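Local coordinates for protein xylooligosaccharide oxidase (Myceliophthora thermophila, PDB 5L6G) that oxidises the C1 hydroxyl of xylooligosaccharides and related sugars to lactones, reducing oxygen to hydrogen peroxide with a bicovalently bound FAD, at residues R148-G153 and V158-H163; H176-D181 and A400-E405; E258-G263 and H407-E412. All coordinates share one frame; numbering follows the deposited sequence.

Contact 1: R148-G153 and V158-H163; sequences RAFSHG and VGVGGH. With FAD (flavin-adenine dinucleotide), chain D.
His163 carries its CG anti to the backbone N (chi1 -175°), which swings the imidazole off the first turn of helix 160-165 toward Gly153, while CG2 of Val160 comes to the edge of the Phe150 ring, 4.5 Å from CZ of Phe150. Both segments belong to the FAD-binding fold of the PCMH-type flavoproteins, and residues 158-163 supply its glycine-rich turn into a helix at the cofactor. The imidazole works from both nitrogens. NE2 of His163 accepts the backbone N-H of Gly153 at 2.9 Å; that donor stands tilted out of the ring plane, and the N-H...NE2 angle of 148° marks a somewhat bent bond. On the other nitrogen, ND1 of His163 lies 2.8 Å from the ribityl O2' of FAD, a hydrogen bond in which either atom may be the donor. The ring therefore bridges the loop leading to the substrate-binding Thr154 and the ribityl chain, and two bonds fix its rotation. His152 brings only CB to this ring, 3.8 Å from NE2 of His163; its own imidazole turns back, and its CD2 sits over the outer part of one face of Phe150. The N-H groups of Gly159, at the N-cap, and Gly162 bind pyrophosphate oxygens O2P and O1P, and at Gly159, Gly161 and Gly162 a CB would clash with FAD. Helix 135-146 packs against Phe150 and Val160 alike. Within 148-153, the ND1 of His152 donates almost straight (171°) to Gly153 O, 3.0 Å away and in the carbonyl plane.

Contact 2: H176-D181 and A400-E405; sequences HGLAVD and AFRDPE. With XYP (beta-D-xylopyranose), chain J.
The guanidinium of Arg402 has Leu178 CD1 over one face, 3.7 Å from its NH1, and Asp181 OD2 at its edge, in plane; Asp181 OD1 and Val180 CG1 approach obliquely. The motif is a two-pronged carboxylate–guanidinium salt bridge joining two loops, one between helix 173-176 and strand 183-189 of the FAD-binding region, the other leading into strand 409-417 of the large antiparallel sheet. Its two prongs are unequal. OD2 of Asp181 accepts on its syn lone pair from NH1 of Arg402, at 2.9 Å with an angle of 160°, whereas NH2 of Arg402 reaches OD1 of Asp181 at 2.6 Å but at only 125°, a weak bond. The carboxylate and guanidinium planes are 36° apart, consistent with one straight bond and one bent one. Arg402 spans the gap from a chain bent at chi2, and its NH1 has a further acceptor in the carbonyl of Val389. The carboxylate is positioned from its own loop: the backbone N of Leu178 donates to OD2 of Asp181 at 2.8 Å, on the anti side, so two donors grip this one oxygen. Val180 adds CG1 at 3.5 Å from NH2 of Arg402, a methyl against the charged group. Replacing Asp181 with an alanine would probably leave Arg402 without its countercharge on this loop and the N-H of Leu178 without its acceptor, the guanidinium being less firmly fixed with Val389 O as a remaining partner. Gly177, at positive phi just after the helix, is too confined for a CB, which would meet OD2 of Asp181. A xylose bound nearby hydrogen-bonds through its O4 to the backbone O of Asp181, at 2.5 Å, so short that the exact length is doubtful.

Contact 3: E258-G263 and H407-E412; sequences EWLLNG and HLFLYE. With XYP (beta-D-xylopyranose), chain H.
Leu408 is the bump and the end of helix 246-261 the hollow: CD1 of Leu408 enters between Leu260 and Leu261, 3.7 Å from CD2 of Leu260 and 3.9 Å from CD1 of Leu261. The two neighbours grip it differently. Leu260 and Leu408 run antiparallel alongside each other, while Leu261 lies across Leu408 at about a right angle. Both helix leucines have CG anti to the backbone N (chi1 -177° for Leu260 and -167° for Leu261), carrying their branches off the helix toward the sheet. Leu260 makes a second contact: its CD2 also reaches CE1 of Phe409 at 3.8 Å, coming in obliquely to that ring. The Phe409 ring is backed by the residue just before it, with CG of Leu408 4.1 Å above the centre of one face. That neighbours in sequence meet the same helix is consistent with the classic beta bulge that Leu408 and Phe409 form opposite Thr349; Trp253, about two turns earlier on helix 246-261, meets the Phe409 ring at a steep angle. The helix stops here in a Schellman motif with Gly263 at its C-prime position. Glu258 O takes both the backbone N and the side-chain ND2 of Asn262, one from above and one from below the carbonyl plane. Three residues on from Phe409, Glu412 binds the substrate xylose. The side-chain contacts between helix and strand are apolar, although CD2 of Leu260 also touches the carbonyl O of Leu408; with no polar bond between these two segments, burial and fit join them.

Contacts 1 and 3 are buried, whereas contact 2 is only partly so, and the chemistry follows: contact 1 rests on polar bonds to an interior histidine and FAD, contact 2 on a salt bridge, contact 3 on leucine and phenylalanine packing. Contact 1 stays within the FAD-binding region, contact 3 within the substrate-side sheet and its helix, and contact 2 ties the two regions together. It touches both: Ser151 OG of contact 1 probably hydrogen-bonds to Gly177 O, and 400-405 packs against His407 and Leu261 of contact 3. Contacts 1 and 3 do not meet, their nearest atoms being about 9 Å apart.

Contact 1: R148-G153 and V158-H163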
# COMPACT_ATOMS: atom_id res chain seq x y z
N ARG A 148 19.93 -5.50 -7.67
CA ARG A 148 18.83 -6.29 -7.16
C ARG A 148 17.63 -5.40 -6.97
O ARG A 148 17.75 -4.17 -7.00
CB ARG A 148 19.19 -6.93 -5.82
CG ARG A 148 20.47 -7.74 -5.83
CD ARG A 148 20.37 -8.92 -6.79
NE ARG A 148 19.42 -9.93 -6.31
CZ ARG A 148 19.36 -11.18 -6.76
NH1 ARG A 148 20.18 -11.60 -7.73
NH2 ARG A 148 18.47 -12.01 -6.25
N ALA A 149 16.48 -6.03 -6.77
CA ALA A 149 15.26 -5.33 -6.47
C ALA A 149 14.30 -6.27 -5.77
O ALA A 149 14.50 -7.48 -5.78
CB ALA A 149 14.61 -4.81 -7.75
N PHE A 150 13.27 -5.69 -5.17
CA PHE A 150 12.07 -6.45 -4.89
C PHE A 150 10.84 -5.72 -5.43
O PHE A 150 10.96 -4.59 -5.96
CB PHE A 150 11.95 -6.93 -3.44
CG PHE A 150 11.77 -5.86 -2.40
CD1 PHE A 150 10.52 -5.36 -2.09
CD2 PHE A 150 12.85 -5.46 -1.63
CE1 PHE A 150 10.36 -4.42 -1.09
CE2 PHE A 150 12.70 -4.52 -0.62
CZ PHE A 150 11.45 -4.01 -0.34
N SER A 151 9.69 -6.38 -5.41
CA SER A 151 8.49 -5.79 -5.96
C SER A 151 7.82 -4.86 -4.95
O SER A 151 7.44 -5.28 -3.88
CB SER A 151 7.51 -6.90 -6.36
OG SER A 151 6.49 -6.37 -7.19
N HIS A 152 7.67 -3.58 -5.31
CA HIS A 152 7.01 -2.63 -4.43
C HIS A 152 6.30 -1.54 -5.21
O HIS A 152 6.39 -1.47 -6.43
CB HIS A 152 7.99 -2.04 -3.41
CG HIS A 152 9.23 -1.46 -4.02
ND1 HIS A 152 9.23 -0.28 -4.74
CD2 HIS A 152 10.53 -1.86 -3.97
CE1 HIS A 152 10.46 -0.00 -5.14
NE2 HIS A 152 11.27 -0.94 -4.68
N GLY A 153 5.62 -0.67 -4.47
CA GLY A 153 4.84 0.38 -5.03
C GLY A 153 5.68 1.46 -5.67
O GLY A 153 6.90 1.47 -5.59
N VAL A 158 7.22 6.51 0.28
CA VAL A 158 6.45 5.55 1.03
C VAL A 158 7.36 4.70 1.92
O VAL A 158 8.43 4.27 1.51
CB VAL A 158 5.61 4.67 0.11
CG1 VAL A 158 5.10 3.42 0.82
CG2 VAL A 158 4.45 5.48 -0.44
N GLY A 159 6.92 4.48 3.15
CA GLY A 159 7.72 3.72 4.10
C GLY A 159 7.52 2.24 3.88
O GLY A 159 6.43 1.80 3.60
N VAL A 160 8.59 1.46 4.02
CA VAL A 160 8.50 0.01 3.85
C VAL A 160 7.60 -0.62 4.92
O VAL A 160 6.97 -1.66 4.70
CB VAL A 160 9.88 -0.66 3.86
CG1 VAL A 160 10.54 -0.63 5.24
CG2 VAL A 160 9.78 -2.08 3.34
N GLY A 161 7.49 0.04 6.06
CA GLY A 161 6.72 -0.48 7.17
C GLY A 161 5.26 -0.70 6.85
O GLY A 161 4.76 -1.84 6.87
N GLY A 162 4.56 0.37 6.52
CA GLY A 162 3.13 0.24 6.25
C GLY A 162 2.90 -0.45 4.92
O GLY A 162 1.97 -1.22 4.73
N HIS A 163 3.78 -0.16 3.99
CA HIS A 163 3.60 -0.66 2.65
C HIS A 163 3.67 -2.18 2.60
O HIS A 163 2.73 -2.82 2.10
CB HIS A 163 4.63 0.00 1.74
CG HIS A 163 4.47 -0.33 0.30
ND1 HIS A 163 3.51 0.24 -0.51
CD2 HIS A 163 5.20 -1.15 -0.49
CE1 HIS A 163 3.65 -0.23 -1.74
NE2 HIS A 163 4.68 -1.05 -1.75
PA FAD D . 2.58 4.80 7.85
O1A FAD D . 3.88 5.11 8.55
O2A FAD D . 1.52 5.86 7.90
O5B FAD D . 2.05 3.39 8.29
C5B FAD D . 0.86 2.79 7.77
C4B FAD D . 0.36 1.73 8.73
O4B FAD D . 1.37 0.73 8.89
C3B FAD D . 0.08 2.28 10.12
O3B FAD D . -0.97 1.54 10.71
C2B FAD D . 1.36 2.02 10.86
O2B FAD D . 1.20 2.00 12.28
C1B FAD D . 1.78 0.69 10.27
N9A FAD D . 3.23 0.52 10.36
C8A FAD D . 4.19 1.32 9.90
N7A FAD D . 5.41 0.82 10.21
C5A FAD D . 5.18 -0.32 10.86
C6A FAD D . 6.03 -1.33 11.49
N6A FAD D . 7.37 -1.15 11.39
N1A FAD D . 5.43 -2.36 12.11
C2A FAD D . 4.10 -2.51 12.17
N3A FAD D . 3.25 -1.60 11.60
C4A FAD D . 3.76 -0.52 10.96
N1 FAD D . 0.43 1.63 -2.15
C2 FAD D . 0.56 0.64 -3.09
O2 FAD D . 0.16 -0.52 -2.81
N3 FAD D . 1.14 0.89 -4.29
C4 FAD D . 1.62 2.11 -4.62
O4 FAD D . 2.17 2.36 -5.74
C4X FAD D . 1.52 3.23 -3.67
N5 FAD D . 1.97 4.49 -3.92
C5X FAD D . 1.89 5.53 -3.00
C6 FAD D . 2.39 6.81 -3.26
C7 FAD D . 2.26 7.82 -2.30
C7M FAD D . 2.80 9.19 -2.63
C8 FAD D . 1.64 7.54 -0.96
C8M FAD D . 1.56 8.60 0.14
C9 FAD D . 1.17 6.26 -0.72
C9A FAD D . 1.25 5.24 -1.69
N10 FAD D . 0.75 3.93 -1.46
C10 FAD D . 0.86 2.90 -2.40
C1' FAD D . 0.10 3.56 -0.21
C2' FAD D . 1.05 2.99 0.79
O2' FAD D . 1.31 1.63 0.40
C3' FAD D . 0.32 2.99 2.12
O3' FAD D . -0.10 4.31 2.48
C4' FAD D . 1.27 2.43 3.19
O4' FAD D . 0.49 1.77 4.19
C5' FAD D . 2.10 3.56 3.75
O5' FAD D . 3.22 3.01 4.46
P FAD D . 4.02 3.99 5.41
O1P FAD D . 5.02 3.24 6.23
O2P FAD D . 4.52 5.16 4.63
O3P FAD D . 2.83 4.62 6.27

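Contact 2: H176-D181 and A400-E405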
# COMPACT_ATOMS: atom_id res chain seq x y z
N HIS A 176 6.11 -10.08 -10.37
CA HIS A 176 6.84 -10.52 -9.17
C HIS A 176 6.08 -10.44 -7.84
O HIS A 176 6.62 -10.78 -6.78
CB HIS A 176 8.13 -9.68 -9.03
CG HIS A 176 9.12 -9.91 -10.14
ND1 HIS A 176 9.73 -11.12 -10.35
CD2 HIS A 176 9.63 -9.06 -11.05
CE1 HIS A 176 10.57 -11.02 -11.37
NE2 HIS A 176 10.52 -9.78 -11.82
N GLY A 177 4.82 -10.03 -7.86
CA GLY A 177 4.01 -10.09 -6.66
C GLY A 177 4.01 -8.80 -5.88
O GLY A 177 4.37 -7.73 -6.38
N LEU A 178 3.55 -8.89 -4.65
CA LEU A 178 3.40 -7.72 -3.82
C LEU A 178 4.66 -7.55 -2.99
O LEU A 178 5.44 -8.49 -2.87
CB LEU A 178 2.19 -7.87 -2.90
CG LEU A 178 0.84 -8.06 -3.59
CD1 LEU A 178 -0.25 -8.36 -2.57
CD2 LEU A 178 0.49 -6.83 -4.41
N ALA A 179 4.85 -6.38 -2.40
CA ALA A 179 5.99 -6.16 -1.50
C ALA A 179 6.00 -7.18 -0.37
O ALA A 179 7.06 -7.71 -0.02
CB ALA A 179 5.96 -4.74 -0.94
N VAL A 180 4.82 -7.47 0.18
CA VAL A 180 4.65 -8.44 1.25
C VAL A 180 5.19 -9.84 0.87
O VAL A 180 5.64 -10.60 1.72
CB VAL A 180 3.18 -8.54 1.69
CG1 VAL A 180 2.31 -9.23 0.65
CG2 VAL A 180 3.07 -9.26 3.01
N ASP A 181 5.19 -10.14 -0.41
CA ASP A 181 5.68 -11.43 -0.90
C ASP A 181 7.18 -11.59 -0.89
O ASP A 181 7.70 -12.70 -1.09
CB ASP A 181 5.14 -11.66 -2.31
CG ASP A 181 3.63 -11.75 -2.33
OD1 ASP A 181 3.09 -12.34 -1.38
OD2 ASP A 181 3.00 -11.24 -3.28
N ALA A 400 -5.56 -10.88 1.79
CA ALA A 400 -6.75 -11.66 1.47
C ALA A 400 -6.98 -11.96 -0.00
O ALA A 400 -7.77 -12.83 -0.36
CB ALA A 400 -8.00 -10.98 2.04
N PHE A 401 -6.32 -11.22 -0.87
CA PHE A 401 -6.76 -11.13 -2.25
C PHE A 401 -5.80 -11.83 -3.21
O PHE A 401 -5.06 -11.19 -3.94
CB PHE A 401 -6.98 -9.67 -2.60
CG PHE A 401 -7.85 -8.96 -1.60
CD1 PHE A 401 -9.17 -9.35 -1.42
CD2 PHE A 401 -7.38 -7.94 -0.83
CE1 PHE A 401 -9.98 -8.73 -0.49
CE2 PHE A 401 -8.19 -7.31 0.11
CZ PHE A 401 -9.48 -7.70 0.27
N ARG A 402 -5.88 -13.16 -3.20
CA ARG A 402 -4.97 -14.02 -3.95
C ARG A 402 -5.57 -14.91 -5.02
O ARG A 402 -4.84 -15.65 -5.67
CB ARG A 402 -4.25 -14.92 -2.95
CG ARG A 402 -3.45 -14.15 -1.94
CD ARG A 402 -2.35 -13.32 -2.60
NE ARG A 402 -1.39 -12.88 -1.59
CZ ARG A 402 -0.22 -12.26 -1.83
NH1 ARG A 402 0.20 -12.00 -3.07
NH2 ARG A 402 0.54 -11.92 -0.80
N ASP A 403 -6.89 -14.91 -5.15
CA ASP A 403 -7.58 -15.71 -6.17
C ASP A 403 -7.42 -15.09 -7.55
O ASP A 403 -7.84 -13.96 -7.77
CB ASP A 403 -9.06 -15.84 -5.82
CG ASP A 403 -9.74 -16.88 -6.65
OD1 ASP A 403 -9.89 -16.67 -7.87
OD2 ASP A 403 -10.08 -17.94 -6.10
N PRO A 404 -6.84 -15.84 -8.50
CA PRO A 404 -6.55 -15.24 -9.81
C PRO A 404 -7.78 -14.84 -10.64
O PRO A 404 -7.66 -14.01 -11.56
CB PRO A 404 -5.69 -16.30 -10.52
CG PRO A 404 -5.90 -17.58 -9.77
CD PRO A 404 -6.44 -17.25 -8.41
N GLU A 405 -8.95 -15.40 -10.33
CA GLU A 405 -10.19 -14.99 -11.00
C GLU A 405 -11.08 -14.05 -10.14
O GLU A 405 -11.67 -13.09 -10.66
CB GLU A 405 -10.95 -16.22 -11.49
CG GLU A 405 -10.31 -16.88 -12.70
CD GLU A 405 -9.07 -17.70 -12.38
OE1 GLU A 405 -9.17 -18.62 -11.55
OE2 GLU A 405 -7.98 -17.44 -12.97
O1 XYP J . 7.21 -14.72 -8.23
C1 XYP J . 7.13 -15.02 -6.83
C2 XYP J . 8.54 -15.26 -6.27
C3 XYP J . 8.52 -15.40 -4.75
C4 XYP J . 7.68 -14.28 -4.12
C5 XYP J . 6.31 -14.18 -4.78
O2 XYP J . 9.06 -16.44 -6.88
O3 XYP J . 9.85 -15.37 -4.21
O4 XYP J . 7.53 -14.54 -2.72
O5 XYP J . 6.49 -13.93 -6.17

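Contact 3: E258-G263 and H407-E412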
# COMPACT_ATOMS: atom_id res chain seq x y z
N GLU A 258 -12.05 -9.28 -19.97
CA GLU A 258 -12.09 -10.57 -20.63
C GLU A 258 -10.67 -10.97 -21.09
O GLU A 258 -10.23 -12.10 -20.87
CB GLU A 258 -13.11 -10.54 -21.78
CG GLU A 258 -13.36 -11.87 -22.45
CD GLU A 258 -14.38 -11.78 -23.57
OE1 GLU A 258 -15.34 -10.98 -23.46
OE2 GLU A 258 -14.23 -12.56 -24.56
N TRP A 259 -9.94 -10.01 -21.67
CA TRP A 259 -8.55 -10.23 -22.08
C TRP A 259 -7.69 -10.64 -20.88
O TRP A 259 -6.97 -11.62 -20.94
CB TRP A 259 -8.01 -8.97 -22.73
CG TRP A 259 -6.56 -8.93 -23.05
CD1 TRP A 259 -5.93 -9.49 -24.13
CD2 TRP A 259 -5.54 -8.27 -22.28
NE1 TRP A 259 -4.57 -9.21 -24.07
CE2 TRP A 259 -4.32 -8.47 -22.95
CE3 TRP A 259 -5.56 -7.52 -21.10
CZ2 TRP A 259 -3.11 -7.95 -22.47
CZ3 TRP A 259 -4.37 -7.01 -20.62
CH2 TRP A 259 -3.16 -7.22 -21.31
N LEU A 260 -7.78 -9.90 -19.78
CA LEU A 260 -6.95 -10.19 -18.62
C LEU A 260 -7.30 -11.55 -18.02
O LEU A 260 -6.44 -12.38 -17.74
CB LEU A 260 -7.10 -9.10 -17.55
CG LEU A 260 -6.23 -9.22 -16.30
CD1 LEU A 260 -4.75 -9.15 -16.64
CD2 LEU A 260 -6.60 -8.12 -15.32
N LEU A 261 -8.59 -11.77 -17.86
CA LEU A 261 -9.10 -12.95 -17.21
C LEU A 261 -8.74 -14.20 -18.02
O LEU A 261 -8.52 -15.27 -17.45
CB LEU A 261 -10.60 -12.78 -17.03
CG LEU A 261 -11.41 -13.69 -16.15
CD1 LEU A 261 -10.87 -13.72 -14.73
CD2 LEU A 261 -12.87 -13.22 -16.21
N ASN A 262 -8.62 -14.05 -19.33
CA ASN A 262 -8.21 -15.14 -20.18
C ASN A 262 -6.71 -15.27 -20.45
O ASN A 262 -6.32 -15.99 -21.35
CB ASN A 262 -9.00 -15.10 -21.49
CG ASN A 262 -10.42 -15.58 -21.30
OD1 ASN A 262 -10.67 -16.78 -21.20
ND2 ASN A 262 -11.36 -14.64 -21.18
N GLY A 263 -5.87 -14.61 -19.66
CA GLY A 263 -4.43 -14.82 -19.74
C GLY A 263 -3.77 -14.01 -20.84
O GLY A 263 -2.68 -14.36 -21.30
N HIS A 407 -10.09 -12.08 -7.68
CA HIS A 407 -9.38 -10.85 -7.38
C HIS A 407 -8.64 -10.44 -8.62
O HIS A 407 -7.46 -10.72 -8.79
CB HIS A 407 -8.47 -11.07 -6.18
CG HIS A 407 -9.23 -11.54 -4.99
ND1 HIS A 407 -8.96 -12.72 -4.34
CD2 HIS A 407 -10.34 -11.02 -4.39
CE1 HIS A 407 -9.83 -12.88 -3.35
NE2 HIS A 407 -10.66 -11.86 -3.35
N LEU A 408 -9.39 -9.79 -9.49
CA LEU A 408 -8.93 -9.49 -10.83
C LEU A 408 -8.37 -8.08 -10.94
O LEU A 408 -7.41 -7.86 -11.69
CB LEU A 408 -10.09 -9.61 -11.79
CG LEU A 408 -9.72 -9.55 -13.26
CD1 LEU A 408 -8.71 -10.63 -13.63
CD2 LEU A 408 -10.98 -9.68 -14.11
N PHE A 409 -9.02 -7.15 -10.23
CA PHE A 409 -8.70 -5.72 -10.31
C PHE A 409 -8.54 -5.15 -8.92
O PHE A 409 -9.30 -5.48 -8.01
CB PHE A 409 -9.82 -4.91 -10.98
CG PHE A 409 -10.03 -5.21 -12.43
CD1 PHE A 409 -8.98 -5.12 -13.32
CD2 PHE A 409 -11.28 -5.58 -12.89
CE1 PHE A 409 -9.18 -5.38 -14.66
CE2 PHE A 409 -11.47 -5.88 -14.22
CZ PHE A 409 -10.42 -5.76 -15.11
N LEU A 410 -7.55 -4.28 -8.80
CA LEU A 410 -7.35 -3.44 -7.64
C LEU A 410 -7.53 -1.99 -8.04
O LEU A 410 -7.05 -1.53 -9.09
CB LEU A 410 -5.95 -3.66 -7.09
CG LEU A 410 -5.41 -2.75 -6.01
CD1 LEU A 410 -6.23 -2.96 -4.75
CD2 LEU A 410 -3.92 -3.04 -5.77
N TYR A 411 -8.20 -1.24 -7.18
CA TYR A 411 -8.57 0.12 -7.50
C TYR A 411 -8.11 1.09 -6.43
O TYR A 411 -8.20 0.80 -5.23
CB TYR A 411 -10.08 0.27 -7.58
CG TYR A 411 -10.82 -0.65 -8.51
CD1 TYR A 411 -11.00 -2.00 -8.21
CD2 TYR A 411 -11.41 -0.16 -9.66
CE1 TYR A 411 -11.74 -2.84 -9.00
CE2 TYR A 411 -12.17 -0.99 -10.48
CZ TYR A 411 -12.33 -2.32 -10.15
OH TYR A 411 -13.07 -3.16 -10.95
N GLU A 412 -7.67 2.26 -6.89
CA GLU A 412 -7.46 3.40 -6.05
C GLU A 412 -8.37 4.51 -6.58
O GLU A 412 -8.30 4.83 -7.77
CB GLU A 412 -6.01 3.88 -6.07
CG GLU A 412 -5.75 4.99 -5.06
CD GLU A 412 -4.33 5.53 -5.10
OE1 GLU A 412 -3.56 5.17 -6.03
OE2 GLU A 412 -4.01 6.34 -4.21
O1 XYP H . -1.26 3.52 -6.54
C1 XYP H . -0.49 4.70 -6.31
C2 XYP H . 0.01 5.24 -7.66
C3 XYP H . 0.66 6.60 -7.49
C4 XYP H . -0.27 7.55 -6.75
C5 XYP H . -0.74 6.93 -5.43
O2 XYP H . 0.95 4.30 -8.18
O3 XYP H . 1.08 7.12 -8.77
O4 XYP H . 0.43 8.76 -6.42
O5 XYP H . -1.31 5.64 -5.63